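Local coordinates for molybdate binding protein II (Clostridium pasteurianum, PDB 1GUT) that binds molybdate and related oxyanions as a small intracellular molbindin, taking up its ligand passively, at the interface of chains A and B and the interface of chains A and C. Coordinates in Å, arbitrary orientation; residue numbers count along the deposited sequence, not the author numbering. Chains: chain A/B/C, Molybdate binding protein II.

Contact 1: the interface of chains A and B. Residues chain A 3, 8, 58; chain B 67.
The side-chain amide NE2 of A:Gln8 donates to the backbone carbonyl O of A:Ile3 at 3.0 Å; A:Ile3 packs on B:Leu67 of the partner chain, with A:Gln8 beside it. This bond is moderately bent, 151° at the hydrogen, and NE2 comes from above the carbonyl plane. It ties the N-terminal loop of chain A down to strand 8-18. With the amide turned this way, OE1 of A:Gln8 faces the partner, 4.1 Å from the CD2 methyl of B:Leu67. Across the two-fold A-B interface the residues here meet through apolar groups: A:Ile3 and B:Leu67 come tip to tip, with the CD2 branch of the leucine 4.0 Å from CG1 of A:Ile3 and just as near its CD1. What brings the isoleucine arm there is its first torsion, 66°, which sets CG1 between the backbone N and the carbonyl carbon. B:Leu67 is touched at its end by the loop and at its base by strand 54-58, a small apolar clasp on the partner's C-terminal strand. Nearer the leucine's backbone, A:Val58 crosses obliquely and lays its CG2 methyl 4.0 Å from CB of B:Leu67.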
# COMPACT_ATOMS: atom_id res chain seq x y z
N ILE A 3 5.42 -20.26 0.36
CA ILE A 3 4.61 -19.48 -0.58
C ILE A 3 5.44 -19.10 -1.80
O ILE A 3 6.66 -19.23 -1.78
CB ILE A 3 4.01 -18.23 0.07
CG1 ILE A 3 5.10 -17.25 0.47
CG2 ILE A 3 3.14 -18.62 1.27
CD1 ILE A 3 4.55 -15.92 0.95
N GLN A 8 10.80 -12.36 -0.39
CA GLN A 8 10.81 -13.10 0.86
C GLN A 8 12.19 -12.94 1.45
O GLN A 8 13.21 -13.34 0.84
CB GLN A 8 10.56 -14.59 0.59
CG GLN A 8 9.16 -14.85 0.02
CD GLN A 8 8.82 -16.34 -0.03
OE1 GLN A 8 9.03 -17.09 0.94
NE2 GLN A 8 8.30 -16.77 -1.17
N VAL A 58 7.63 -10.41 3.92
CA VAL A 58 7.12 -10.52 2.54
C VAL A 58 6.57 -9.16 2.11
O VAL A 58 5.85 -8.50 2.87
CB VAL A 58 6.00 -11.60 2.46
CG1 VAL A 58 5.45 -11.68 1.04
CG2 VAL A 58 6.50 -12.98 2.90
N LEU B 67 5.61 -13.86 7.52
CA LEU B 67 5.28 -15.24 7.23
C LEU B 67 5.97 -16.09 8.29
O LEU B 67 7.20 -16.00 8.48
CB LEU B 67 5.79 -15.60 5.84
CG LEU B 67 5.76 -17.08 5.47
CD1 LEU B 67 4.32 -17.54 5.33
CD2 LEU B 67 6.53 -17.23 4.16

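Contact 2: the interface of chains A and B. Residues chain A 9, 29, 33-35; chain B 7, 9, 29.
A:Ile35 pushes its side chain between B:Asn7 and B:Leu9 of the partner subunit. Starting at its root, CB lies 3.9 Å from the side-chain oxygen OD1 of B:Asn7, and the CG2 methyl is a little nearer to the same oxygen. The other branch leaves through CG1, bends (chi2 -72°) and ends in CD1, which has two neighbours: B:Asn7 OD1 at 3.7 Å and the CD1 methyl of B:Leu9 at 3.8 Å. Both partner side chains cross the isoleucine at about a right angle; the asparagine puts its OD1 against the flank of the isoleucine while the leucine meets its end. B:Leu9 spreads its two methyls over different neighbours. While CD1 takes A:Ile35, CD2 comes up against the amide of A:Asn33, 3.6 Å from its ND2. That amide is presented by a chi1 of -164°, which carries CG away from the backbone N. Close to the two-fold, the two copies of Ile29 cross at about a right angle and touch through their CD1 methyls at 4.1 Å, while the two Leu9 CD1 methyls face each other at 4.4 Å. Such self-pairing is what a two-fold axis passing close by produces. The patch therefore joins the ends of strands 22-29, the starts of strands 34-40 and the first strands of both subunits around that axis.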
# COMPACT_ATOMS: atom_id res chain seq x y z
N LEU A 9 12.22 -12.30 2.61
CA LEU A 9 13.46 -12.01 3.32
C LEU A 9 13.44 -12.69 4.69
O LEU A 9 12.72 -12.23 5.59
CB LEU A 9 13.59 -10.49 3.46
CG LEU A 9 13.47 -9.66 2.19
CD1 LEU A 9 13.57 -8.17 2.56
CD2 LEU A 9 14.58 -10.04 1.25
N ILE A 29 17.92 -9.29 8.97
CA ILE A 29 18.03 -10.21 7.85
C ILE A 29 19.49 -10.47 7.53
O ILE A 29 20.36 -9.92 8.20
CB ILE A 29 17.19 -9.72 6.64
CG1 ILE A 29 17.71 -8.40 6.12
CG2 ILE A 29 15.70 -9.58 7.06
CD1 ILE A 29 17.06 -7.99 4.80
N ASN A 33 21.21 -6.35 8.26
CA ASN A 33 20.29 -5.21 7.95
C ASN A 33 18.92 -5.44 8.58
O ASN A 33 18.52 -6.57 8.76
CB ASN A 33 20.13 -5.14 6.44
CG ASN A 33 19.55 -3.82 5.94
OD1 ASN A 33 18.81 -3.12 6.65
ND2 ASN A 33 19.90 -3.47 4.69
N LYS A 34 18.19 -4.37 8.90
CA LYS A 34 16.90 -4.57 9.56
C LYS A 34 15.70 -4.28 8.71
O LYS A 34 15.72 -3.36 7.90
CB LYS A 34 16.80 -3.69 10.81
CG LYS A 34 17.95 -3.87 11.73
CD LYS A 34 17.82 -3.11 13.02
CE LYS A 34 19.00 -3.50 13.88
NZ LYS A 34 19.38 -4.94 13.65
N ILE A 35 14.67 -5.08 8.92
CA ILE A 35 13.39 -4.88 8.25
C ILE A 35 12.37 -4.66 9.35
O ILE A 35 12.30 -5.43 10.30
CB ILE A 35 12.97 -6.12 7.42
CG1 ILE A 35 13.89 -6.29 6.20
CG2 ILE A 35 11.46 -6.00 7.04
CD1 ILE A 35 13.67 -5.26 5.13
N ASN B 7 12.31 1.00 6.10
CA ASN B 7 13.06 0.01 5.33
C ASN B 7 13.71 0.68 4.14
O ASN B 7 13.03 1.11 3.21
CB ASN B 7 12.13 -1.10 4.89
CG ASN B 7 11.47 -1.73 6.07
OD1 ASN B 7 12.15 -2.34 6.89
ND2 ASN B 7 10.16 -1.52 6.21
N LEU B 9 16.83 -0.29 1.83
CA LEU B 9 17.77 -1.34 1.50
C LEU B 9 18.59 -1.00 0.28
O LEU B 9 18.07 -0.95 -0.84
CB LEU B 9 16.98 -2.64 1.26
CG LEU B 9 15.86 -2.88 2.27
CD1 LEU B 9 15.03 -4.03 1.81
CD2 LEU B 9 16.51 -3.18 3.59
N ILE B 29 20.37 -7.04 -2.71
CA ILE B 29 20.79 -6.27 -1.54
C ILE B 29 21.91 -7.01 -0.81
O ILE B 29 22.35 -8.04 -1.27
CB ILE B 29 19.59 -5.97 -0.61
CG1 ILE B 29 18.97 -7.23 -0.04
CG2 ILE B 29 18.52 -5.20 -1.39
CD1 ILE B 29 17.79 -6.94 0.92

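Contact 3: the interface of chains A and C. Residues chain A 6, 61; chain C 40, 42-43, 46.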
# COMPACT_ATOMS: atom_id res chain seq x y z
N ARG A 6 7.39 -13.29 -4.68
CA ARG A 6 8.72 -12.96 -5.14
C ARG A 6 9.66 -12.37 -4.08
O ARG A 6 10.85 -12.63 -4.10
CB ARG A 6 8.63 -11.97 -6.29
CG ARG A 6 9.83 -12.02 -7.20
CD ARG A 6 10.12 -13.41 -7.76
NE ARG A 6 8.96 -13.99 -8.45
CZ ARG A 6 8.15 -13.32 -9.25
NH1 ARG A 6 8.36 -12.03 -9.49
NH2 ARG A 6 7.12 -13.94 -9.83
N SER A 61 5.53 -6.45 -4.76
CA SER A 61 6.47 -5.61 -5.54
C SER A 61 6.01 -4.19 -5.81
O SER A 61 6.83 -3.30 -5.89
CB SER A 61 6.88 -6.31 -6.83
OG SER A 61 5.75 -6.50 -7.64
N SER C 40 2.36 -8.75 -10.67
CA SER C 40 3.39 -8.88 -11.69
C SER C 40 3.10 -10.05 -12.58
O SER C 40 2.56 -11.07 -12.13
CB SER C 40 4.78 -9.06 -11.09
OG SER C 40 4.95 -10.36 -10.57
N ASP C 42 5.22 -11.94 -13.73
CA ASP C 42 6.07 -13.03 -13.24
C ASP C 42 5.29 -13.97 -12.31
O ASP C 42 5.41 -15.20 -12.39
CB ASP C 42 7.28 -12.47 -12.49
CG ASP C 42 8.49 -12.25 -13.38
OD1 ASP C 42 8.51 -11.26 -14.15
OD2 ASP C 42 9.49 -13.00 -13.33
N SER C 43 4.50 -13.38 -11.41
CA SER C 43 3.68 -14.15 -10.46
C SER C 43 2.61 -14.93 -11.20
O SER C 43 2.33 -16.08 -10.88
CB SER C 43 3.04 -13.24 -9.40
OG SER C 43 4.01 -12.70 -8.52
N GLU C 46 4.34 -17.92 -12.56
CA GLU C 46 4.80 -18.85 -11.53
C GLU C 46 3.67 -19.66 -10.88
O GLU C 46 3.87 -20.83 -10.52
CB GLU C 46 5.67 -18.11 -10.50
CG GLU C 46 7.00 -17.63 -11.10
CD GLU C 46 7.87 -16.85 -10.14
OE1 GLU C 46 7.50 -16.71 -8.94
OE2 GLU C 46 8.95 -16.35 -10.57
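The guanidinium of A:Arg6 takes C:Glu46 at its edge: the carboxylate oxygen OE1 lies in its plane, and the backbone N of C:Ser43 sits at the edge too. To one side of that plane stands CB of C:Asp42, 3.5 Å from CZ of A:Arg6, and the second carboxylate oxygen, OE2 of C:Glu46, is displaced to the same side. The arginine grips side-on: NE and NH2 of A:Arg6 both donate to OE1 of C:Glu46, at 3.1 Å and 2.9 Å; the latter pair is also the salt bridge. The planes are 73° apart; NE meets OE1 on the syn side, tilted from the carboxylate plane, and NH2 comes from above it, on the same face. Bends at chi2 and chi3 (56° and 55°) curl the arginine chain to set up this grip. C:Ser43 N donates to C:Ser40 OG at 3.2 Å, a classic helix N-cap; the neighbouring NH2 of A:Arg6 and this N are both donors, so no hydrogen bond joins them. The helix start may be less favourable for a cation, which the nearby carboxylates may offset. The loop ahead of chain A's first strand thus lies against helix 41-47 of chain C, reaching C:Asp42 and C:Ser43 near its start and C:Glu46 towards its end.

Contacts 1 and 2 belong to one two-fold interface, about 14 Å apart between the centres of their C-alpha atoms, and each has a twin with chains A and B exchanged. Contact 3 turns to a different neighbour, about 12 Å from contact 1 and 20 Å from contact 2, again between the centres of their C-alpha atoms. The N-terminal stretch connects them: residues 3, 6, 8 and 9 of chain A serve contacts 1, 3, 1 and 2 in turn, so one short segment faces two subunits. Repeated in every copy, the A-B and A-C pairings would tie dimers together within the six-chain assembly, consistent with a hexameric molbindin.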